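Local coordinates for protein acyl-CoA dehydrogenase (Mycobacterium thermoresistibile, PDB 3PFD) that probably catalyses the FAD-dependent oxidation of saturated acyl-CoA thioesters to their 2,3-dehydroacyl-CoA products, passing the electrons to an acceptor, at residues V90-C95 / A270-I275; E44-A49 / M366-K371; L252-P257 / A317-G322. All blocks are in the same frame, centred on the assembly; numbering follows the deposited sequence.

Contact 1 (V90-C95 / A270-I275)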
loop_
_atom_site.group_PDB
_atom_site.type_symbol
_atom_site.label_atom_id
_atom_site.label_comp_id
_atom_site.label_asym_id
_atom_site.label_seq_id
_atom_site.Cartn_x
_atom_site.Cartn_y
_atom_site.Cartn_z
ATOM N N VAL C 90 -2.932 8.556 -27.172
ATOM C CA VAL C 90 -1.837 7.935 -27.909
ATOM C C VAL C 90 -1.120 6.955 -26.948
ATOM O O VAL C 90 -0.836 5.835 -27.330
ATOM C CB VAL C 90 -0.862 8.967 -28.581
ATOM C CG1 VAL C 90 0.288 8.259 -29.305
ATOM C CG2 VAL C 90 -1.591 9.814 -29.605
ATOM N N ALA C 91 -0.893 7.356 -25.693
ATOM C CA ALA C 91 -0.137 6.510 -24.744
ATOM C C ALA C 91 -0.853 5.200 -24.402
ATOM O O ALA C 91 -0.211 4.171 -24.078
ATOM C CB ALA C 91 0.162 7.288 -23.466
ATOM N N ARG C 92 -2.181 5.266 -24.460
ATOM C CA ARG C 92 -3.064 4.112 -24.307
ATOM C C ARG C 92 -2.687 2.982 -25.255
ATOM O O ARG C 92 -2.927 1.806 -24.921
ATOM C CB ARG C 92 -4.523 4.535 -24.572
ATOM C CG ARG C 92 -5.605 3.525 -24.205
ATOM C CD ARG C 92 -7.002 4.155 -24.262
ATOM N NE ARG C 92 -8.008 3.102 -24.312
ATOM C CZ ARG C 92 -8.421 2.491 -25.429
ATOM N NH1 ARG C 92 -7.981 2.874 -26.637
ATOM N NH2 ARG C 92 -9.316 1.502 -25.342
ATOM N N VAL C 93 -2.159 3.310 -26.438
ATOM C CA VAL C 93 -1.777 2.246 -27.393
ATOM C C VAL C 93 -0.264 2.141 -27.647
ATOM O O VAL C 93 0.244 1.059 -28.024
ATOM C CB VAL C 93 -2.563 2.306 -28.740
ATOM C CG1 VAL C 93 -4.111 2.203 -28.519
ATOM C CG2 VAL C 93 -2.202 3.557 -29.565
ATOM N N ASP C 94 0.462 3.243 -27.426
ATOM C CA ASP C 94 1.896 3.216 -27.671
ATOM C C ASP C 94 2.574 4.390 -27.003
ATOM O O ASP C 94 2.438 5.536 -27.436
ATOM C CB ASP C 94 2.151 3.236 -29.177
ATOM C CG ASP C 94 3.598 3.221 -29.528
ATOM O OD1 ASP C 94 4.434 3.736 -28.743
ATOM O OD2 ASP C 94 3.896 2.736 -30.635
ATOM N N CYS C 95 3.300 4.101 -25.935
ATOM C CA CYS C 95 3.866 5.168 -25.117
ATOM C C CYS C 95 5.008 5.852 -25.859
ATOM O O CYS C 95 5.109 7.082 -25.814
ATOM C CB CYS C 95 4.303 4.634 -23.761
ATOM S SG CYS C 95 4.797 5.871 -22.541
ATOM N N ALA C 270 -3.978 -0.671 -20.284
ATOM C CA ALA C 270 -3.734 -1.918 -19.535
ATOM C C ALA C 270 -5.044 -2.431 -18.929
ATOM O O ALA C 270 -5.390 -3.607 -19.074
ATOM C CB ALA C 270 -2.673 -1.721 -18.434
ATOM N N LEU C 271 -5.781 -1.540 -18.266
ATOM C CA LEU C 271 -7.121 -1.885 -17.746
ATOM C C LEU C 271 -8.080 -2.362 -18.855
ATOM O O LEU C 271 -8.774 -3.363 -18.676
ATOM C CB LEU C 271 -7.750 -0.700 -17.001
ATOM C CG LEU C 271 -9.243 -0.843 -16.646
ATOM C CD1 LEU C 271 -9.389 -1.934 -15.552
ATOM C CD2 LEU C 271 -9.856 0.476 -16.184
ATOM N N ASP C 272 -8.160 -1.641 -19.978
ATOM C CA ASP C 272 -9.020 -2.095 -21.095
ATOM C C ASP C 272 -8.662 -3.512 -21.543
ATOM O O ASP C 272 -9.556 -4.346 -21.773
ATOM C CB ASP C 272 -8.903 -1.193 -22.313
ATOM C CG ASP C 272 -9.421 0.205 -22.071
ATOM O OD1 ASP C 272 -10.138 0.446 -21.084
ATOM O OD2 ASP C 272 -9.063 1.079 -22.879
ATOM N N ALA C 273 -7.361 -3.778 -21.702
ATOM C CA ALA C 273 -6.902 -5.111 -22.115
ATOM C C ALA C 273 -7.302 -6.171 -21.065
ATOM O O ALA C 273 -7.807 -7.232 -21.437
ATOM C CB ALA C 273 -5.341 -5.124 -22.386
ATOM N N ALA C 274 -7.115 -5.871 -19.775
ATOM C CA ALA C 274 -7.465 -6.799 -18.679
ATOM C C ALA C 274 -8.980 -7.088 -18.560
ATOM O O ALA C 274 -9.368 -8.219 -18.263
ATOM C CB ALA C 274 -6.929 -6.298 -17.325
ATOM N N ILE C 275 -9.821 -6.070 -18.741
ATOM C CA ILE C 275 -11.268 -6.292 -18.746
ATOM C C ILE C 275 -11.618 -7.221 -19.925
ATOM O O ILE C 275 -12.268 -8.247 -19.733
ATOM C CB ILE C 275 -12.074 -4.957 -18.839
ATOM C CG1 ILE C 275 -11.944 -4.143 -17.539
ATOM C CG2 ILE C 275 -13.588 -5.201 -19.177
ATOM C CD1 ILE C 275 -12.400 -2.681 -17.686
#
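A salt bridge between Arg-92 and Asp-272 spans the seam between the N-terminal helical domain and the C-terminal helical bundle of the acyl-CoA dehydrogenase fold. Arg-92 lies at the C-terminal side of helix 80-91, and Asp-272 stands on the flank of helix 256-280. The backbones stay well apart, with Arg-92 CA 7.7 Å from Ala-270 CA, so side chains must close the distance. Arg-92 does most of the reaching: CG stands trans to the backbone N (chi1 -169°) and the chain runs out straight as far as NE. The guanidinium then takes hold of a single carboxylate oxygen side-on. Asp-272 OD2 lies 2.7 Å from Arg-92 NE and 2.5 Å from Arg-92 NH2, the latter so short that its exact length is doubtful. Because two N-H groups converge on one atom, both bonds are bent, the NE one to 130°. OD2 stays near the guanidinium plane, yet the carboxylate is turned 59° against it: NE meets OD2 nearly end-on to the C-O bond, while NH2 comes from above the carboxylate plane. Gln-268, one turn back on the same helix, donates through NE2 to Asp-272 OD1 and so helps fix the carboxylate's rotation. Arg-92 NH1 has a second acid, Glu-35 on helix 24-47, which should offset the like charge of nearby Arg-31. The whole is a side-on arginine-aspartate salt bridge through one oxygen, joining the N- and C-terminal helical domains of an acyl-CoA dehydrogenase.

Contact 2 (E44-A49 / M366-K371)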
loop_
_atom_site.group_PDB
_atom_site.type_symbol
_atom_site.label_atom_id
_atom_site.label_comp_id
_atom_site.label_asym_id
_atom_site.label_seq_id
_atom_site.Cartn_x
_atom_site.Cartn_y
_atom_site.Cartn_z
ATOM N N GLU C 44 5.962 -3.933 -32.599
ATOM C CA GLU C 44 7.171 -3.909 -33.421
ATOM C C GLU C 44 8.038 -2.702 -33.061
ATOM O O GLU C 44 9.237 -2.819 -32.976
ATOM C CB GLU C 44 6.791 -3.951 -34.912
ATOM C CG GLU C 44 7.862 -3.631 -35.973
ATOM C CD GLU C 44 7.288 -3.763 -37.418
ATOM O OE1 GLU C 44 6.448 -4.660 -37.597
ATOM O OE2 GLU C 44 7.654 -3.011 -38.355
ATOM N N VAL C 45 7.428 -1.556 -32.801
ATOM C CA VAL C 45 8.172 -0.395 -32.291
ATOM C C VAL C 45 9.050 -0.771 -31.068
ATOM O O VAL C 45 10.246 -0.475 -31.015
ATOM C CB VAL C 45 7.198 0.796 -32.016
ATOM C CG1 VAL C 45 7.842 1.922 -31.151
ATOM C CG2 VAL C 45 6.697 1.362 -33.345
ATOM N N ASP C 46 8.446 -1.445 -30.104
ATOM C CA ASP C 46 9.120 -1.910 -28.923
ATOM C C ASP C 46 10.083 -3.061 -29.186
ATOM O O ASP C 46 11.192 -3.069 -28.654
ATOM C CB ASP C 46 8.077 -2.344 -27.899
ATOM C CG ASP C 46 8.683 -3.082 -26.732
ATOM O OD1 ASP C 46 9.231 -2.428 -25.830
ATOM O OD2 ASP C 46 8.590 -4.315 -26.718
ATOM N N GLU C 47 9.648 -4.035 -29.988
ATOM C CA GLU C 47 10.413 -5.269 -30.189
ATOM C C GLU C 47 11.734 -4.991 -30.898
ATOM O O GLU C 47 12.768 -5.500 -30.504
ATOM C CB GLU C 47 9.581 -6.330 -30.956
ATOM N N LYS C 48 11.668 -4.159 -31.936
ATOM C CA LYS C 48 12.818 -3.741 -32.725
ATOM C C LYS C 48 13.527 -2.523 -32.135
ATOM O O LYS C 48 14.596 -2.137 -32.605
ATOM C CB LYS C 48 12.361 -3.387 -34.138
ATOM C CG LYS C 48 11.690 -4.528 -34.874
ATOM C CD LYS C 48 12.699 -5.513 -35.401
ATOM C CE LYS C 48 12.036 -6.717 -36.091
ATOM N NZ LYS C 48 10.913 -6.301 -36.999
ATOM N N ALA C 49 12.932 -1.918 -31.107
ATOM C CA ALA C 49 13.469 -0.687 -30.519
ATOM C C ALA C 49 13.686 0.345 -31.629
ATOM O O ALA C 49 14.785 0.793 -31.859
ATOM C CB ALA C 49 14.777 -0.965 -29.768
ATOM N N MET C 366 3.347 -2.447 -21.651
ATOM C CA MET C 366 2.728 -1.402 -20.847
ATOM C C MET C 366 3.353 -1.222 -19.446
ATOM O O MET C 366 3.526 -0.095 -18.962
ATOM C CB MET C 366 1.235 -1.655 -20.745
ATOM C CG MET C 366 0.481 -1.421 -22.090
ATOM S SD MET C 366 -1.179 -2.104 -21.961
ATOM C CE MET C 366 -1.811 -1.814 -23.599
ATOM N N MET C 367 3.721 -2.335 -18.829
ATOM C CA MET C 367 4.292 -2.321 -17.489
ATOM C C MET C 367 5.682 -1.708 -17.564
ATOM O O MET C 367 6.044 -0.813 -16.766
ATOM C CB MET C 367 4.351 -3.763 -16.936
ATOM C CG MET C 367 4.843 -3.837 -15.500
ATOM S SD MET C 367 4.968 -5.529 -14.910
ATOM C CE MET C 367 5.995 -5.263 -13.453
ATOM N N ARG C 368 6.459 -2.189 -18.541
ATOM C CA ARG C 368 7.807 -1.675 -18.782
ATOM C C ARG C 368 7.801 -0.159 -19.076
ATOM O O ARG C 368 8.599 0.584 -18.496
ATOM C CB ARG C 368 8.500 -2.460 -19.894
ATOM C CG ARG C 368 8.811 -3.922 -19.491
ATOM C CD ARG C 368 9.637 -4.629 -20.558
ATOM N NE ARG C 368 8.853 -5.051 -21.715
ATOM C CZ ARG C 368 8.889 -4.486 -22.924
ATOM N NH1 ARG C 368 9.635 -3.387 -23.148
ATOM N NH2 ARG C 368 8.137 -4.997 -23.902
ATOM N N ASP C 369 6.879 0.282 -19.935
ATOM C CA ASP C 369 6.691 1.707 -20.239
ATOM C C ASP C 369 6.243 2.518 -19.023
ATOM O O ASP C 369 6.667 3.656 -18.853
ATOM C CB ASP C 369 5.629 1.902 -21.346
ATOM C CG ASP C 369 6.046 1.300 -22.691
ATOM O OD1 ASP C 369 7.249 0.905 -22.866
ATOM O OD2 ASP C 369 5.148 1.227 -23.574
ATOM N N ALA C 370 5.331 1.972 -18.220
ATOM C CA ALA C 370 4.781 2.751 -17.109
ATOM C C ALA C 370 5.885 3.225 -16.165
ATOM O O ALA C 370 5.787 4.329 -15.614
ATOM C CB ALA C 370 3.716 1.949 -16.332
ATOM N N LYS C 371 6.919 2.400 -15.992
ATOM C CA LYS C 371 8.016 2.703 -15.076
ATOM C C LYS C 371 8.713 4.038 -15.350
ATOM O O LYS C 371 9.112 4.707 -14.408
ATOM C CB LYS C 371 9.063 1.572 -15.047
ATOM C CG LYS C 371 10.246 1.837 -14.074
ATOM C CD LYS C 371 9.781 1.801 -12.583
ATOM C CE LYS C 371 10.619 2.770 -11.707
ATOM N NZ LYS C 371 9.952 2.961 -10.383
HETATM O O HOH W 1 8.516 0.172 -25.352
#
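Asp-46 and Arg-368 approach each other from opposite directions: the aspartate turns its carboxylate trans to its own backbone N (chi1 169°), while the arginine chain bends at chi3 (-77°) to present both terminal nitrogens. The result is an end-on, two-pronged salt bridge between helix 24-47 of the N-terminal helical domain and helix 363-373 of the C-terminal one, buried within the acyl-CoA dehydrogenase fold. Arg-368 NH1 gives a nearly straight bond to Asp-46 OD1 at 2.9 Å, reaching it on the syn side. Its companion, from Arg-368 NH2 to Asp-46 OD2, is also 2.9 Å but arrives from above the carboxylate plane, consistent with the 34° twist between the two flat groups.

The guanidinium is gripped from elsewhere too. Glu-364, a turn earlier on the same helix, makes a salt bridge with NE, and NH1 also donates to Leu-215 O; together these hold the group's rotation. The tetramer reaches this helix as well, through Tyr-357 OH of the third subunit at Arg-368 O.

A few residues beyond Asp-46 the helix is closed by a Schellman motif: Ala-49, with positive phi, is the C-prime residue, its N bonding weakly to Asp-46 O, and Arg-50 N returns to Val-45 O. Next along helix 363-373 comes Asp-369, its OD1 4.9 Å from Asp-46 OD1, and the two like charges may repel somewhat. One water mediates between them, donating to Asp-46 OD1 at 2.7 Å and to Asp-369 OD1 at 2.9 Å.

Contact 3 (L252-P257 / A317-G322)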
loop_
_atom_site.group_PDB
_atom_site.type_symbol
_atom_site.label_atom_id
_atom_site.label_comp_id
_atom_site.label_asym_id
_atom_site.label_seq_id
_atom_site.Cartn_x
_atom_site.Cartn_y
_atom_site.Cartn_z
ATOM N N LEU C 252 8.350 22.957 -16.766
ATOM C CA LEU C 252 7.868 21.755 -16.047
ATOM C C LEU C 252 6.489 21.954 -15.409
ATOM O O LEU C 252 5.665 21.039 -15.421
ATOM C CB LEU C 252 8.899 21.304 -15.014
ATOM C CG LEU C 252 10.237 20.771 -15.556
ATOM C CD1 LEU C 252 11.236 20.625 -14.414
ATOM C CD2 LEU C 252 10.056 19.432 -16.304
ATOM N N ASP C 253 6.232 23.149 -14.874
ATOM C CA ASP C 253 4.902 23.509 -14.367
ATOM C C ASP C 253 3.827 23.278 -15.419
ATOM O O ASP C 253 2.717 22.784 -15.109
ATOM C CB ASP C 253 4.837 24.991 -13.976
ATOM C CG ASP C 253 5.371 25.267 -12.574
ATOM O OD1 ASP C 253 5.508 24.307 -11.777
ATOM O OD2 ASP C 253 5.646 26.464 -12.285
ATOM N N HIS C 254 4.153 23.649 -16.654
ATOM C CA HIS C 254 3.223 23.515 -17.762
ATOM C C HIS C 254 3.330 22.189 -18.522
ATOM O O HIS C 254 2.642 22.021 -19.542
ATOM C CB HIS C 254 3.391 24.690 -18.729
ATOM C CG HIS C 254 3.040 26.010 -18.118
ATOM N ND1 HIS C 254 1.794 26.583 -18.251
ATOM C CD2 HIS C 254 3.759 26.850 -17.337
ATOM C CE1 HIS C 254 1.770 27.736 -17.607
ATOM N NE2 HIS C 254 2.948 27.921 -17.039
ATOM N N THR C 255 4.211 21.278 -18.098
ATOM C CA THR C 255 4.350 20.019 -18.846
ATOM C C THR C 255 4.195 18.765 -17.979
ATOM O O THR C 255 3.801 17.709 -18.476
ATOM C CB THR C 255 5.670 19.927 -19.662
ATOM O OG1 THR C 255 6.784 19.910 -18.771
ATOM C CG2 THR C 255 5.812 21.105 -20.667
ATOM N N ARG C 256 4.479 18.888 -16.686
ATOM C CA ARG C 256 4.297 17.760 -15.771
ATOM C C ARG C 256 2.944 17.048 -15.900
ATOM O O ARG C 256 2.907 15.824 -15.888
ATOM C CB ARG C 256 4.570 18.169 -14.329
ATOM C CG ARG C 256 6.012 17.939 -13.969
ATOM C CD ARG C 256 6.434 18.648 -12.696
ATOM N NE ARG C 256 7.855 18.399 -12.456
ATOM C CZ ARG C 256 8.668 19.226 -11.804
ATOM N NH1 ARG C 256 8.196 20.388 -11.324
ATOM N NH2 ARG C 256 9.953 18.891 -11.651
ATOM N N PRO C 257 1.839 17.809 -16.048
ATOM C CA PRO C 257 0.538 17.129 -16.191
ATOM C C PRO C 257 0.442 16.253 -17.434
ATOM O O PRO C 257 -0.326 15.280 -17.431
ATOM C CB PRO C 257 -0.475 18.288 -16.249
ATOM C CG PRO C 257 0.231 19.462 -15.566
ATOM C CD PRO C 257 1.698 19.282 -15.956
ATOM N N ALA C 317 -5.786 22.557 -16.583
ATOM C CA ALA C 317 -6.666 23.737 -16.599
ATOM C C ALA C 317 -6.049 24.903 -15.821
ATOM O O ALA C 317 -5.977 26.025 -16.338
ATOM C CB ALA C 317 -8.055 23.408 -16.063
ATOM N N ARG C 318 -5.572 24.619 -14.608
ATOM C CA ARG C 318 -4.938 25.627 -13.757
ATOM C C ARG C 318 -3.621 26.192 -14.351
ATOM O O ARG C 318 -3.361 27.403 -14.259
ATOM C CB ARG C 318 -4.770 25.108 -12.318
ATOM C CG ARG C 318 -6.132 24.853 -11.597
ATOM C CD ARG C 318 -6.003 24.145 -10.251
ATOM N NE ARG C 318 -5.155 24.918 -9.347
ATOM C CZ ARG C 318 -4.694 24.487 -8.177
ATOM N NH1 ARG C 318 -5.007 23.274 -7.733
ATOM N NH2 ARG C 318 -3.930 25.287 -7.444
ATOM N N ALA C 319 -2.817 25.332 -14.985
ATOM C CA ALA C 319 -1.592 25.777 -15.665
ATOM C C ALA C 319 -1.892 26.815 -16.756
ATOM O O ALA C 319 -1.185 27.802 -16.902
ATOM C CB ALA C 319 -0.843 24.586 -16.260
ATOM N N GLU C 320 -2.947 26.576 -17.521
ATOM C CA GLU C 320 -3.299 27.426 -18.639
ATOM C C GLU C 320 -3.775 28.811 -18.196
ATOM O O GLU C 320 -3.635 29.790 -18.942
ATOM C CB GLU C 320 -4.402 26.764 -19.441
ATOM C CG GLU C 320 -4.738 27.499 -20.699
ATOM C CD GLU C 320 -5.264 26.576 -21.734
ATOM O OE1 GLU C 320 -6.315 25.953 -21.479
ATOM O OE2 GLU C 320 -4.618 26.461 -22.792
ATOM N N ARG C 321 -4.347 28.876 -16.996
ATOM C CA ARG C 321 -5.020 30.082 -16.520
ATOM C C ARG C 321 -4.106 30.986 -15.686
ATOM O O ARG C 321 -4.381 32.179 -15.551
ATOM C CB ARG C 321 -6.304 29.722 -15.755
ATOM N N GLY C 322 -3.022 30.430 -15.140
ATOM C CA GLY C 322 -2.113 31.187 -14.268
ATOM C C GLY C 322 -2.655 31.399 -12.862
ATOM O O GLY C 322 -2.773 30.455 -12.074
#
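The imidazole of His-254 meets the carbonyl oxygen of Ala-319 at a slant, while the neighbouring flat group, the Arg-256 guanidinium, has Leu-252 CB over the centre of one face, 3.8 Å above its plane. His-254 lies between helices 244-253 and 256-280, and Ala-319 near the end of helix 292-321, so the contact joins the short connection between the first two to the C-terminal turn of the third within the C-terminal helical bundle of acyl-CoA dehydrogenases. CG of the histidine stands beside its backbone N (chi1 -64°), which swings the ring out to the other helix. CE1 as modelled is 3.0 Å from Ala-319 O, short for carbon and oxygen; turning the ring over would bring NE2 near that place, so the assignment of the ring atoms is uncertain. ND1 is 3.5 Å from the same oxygen, but the angle is poor and no hydrogen bond is assigned. Met-109 and Leu-113 of helix 95-114 also touch the His-254 side chain.

Ala-319 turns its methyl toward the connection. Its CB lies 3.9 Å from His-254 ND1 and 4.2 Å from Asp-253 O, and this small side chain allows the backbones to come near, with His-254 CA 5.7 Å from Ala-319 CA. Lys-105 NZ satisfies His-254 O. The connection itself is drawn tight by Leu-252 O, which accepts from both Thr-255 N at 3.1 Å and Arg-256 N at 2.8 Å.

Overall arrangement
Contacts 1 and 2 both join the N-terminal helical domain to the C-terminal one, each by an arginine-aspartate pair, but with the charges exchanged: the N-terminal side brings the arginine in contact 1 and the aspartate in contact 2. Contact 1 lies at the surface and contact 2 is buried, with a water included. Their centres are 12 Å apart and they touch, Cys-95 CB packing 3.5 Å from Asp-369 OD2. Contact 3, partly buried and across the chain's centre from contact 2, stays within the C-terminal domain and has no ion pair, only close packing without a hydrogen bond. Helix 256-280 carries Asp-272 of contact 1 and begins within the 252-257 segment of contact 3.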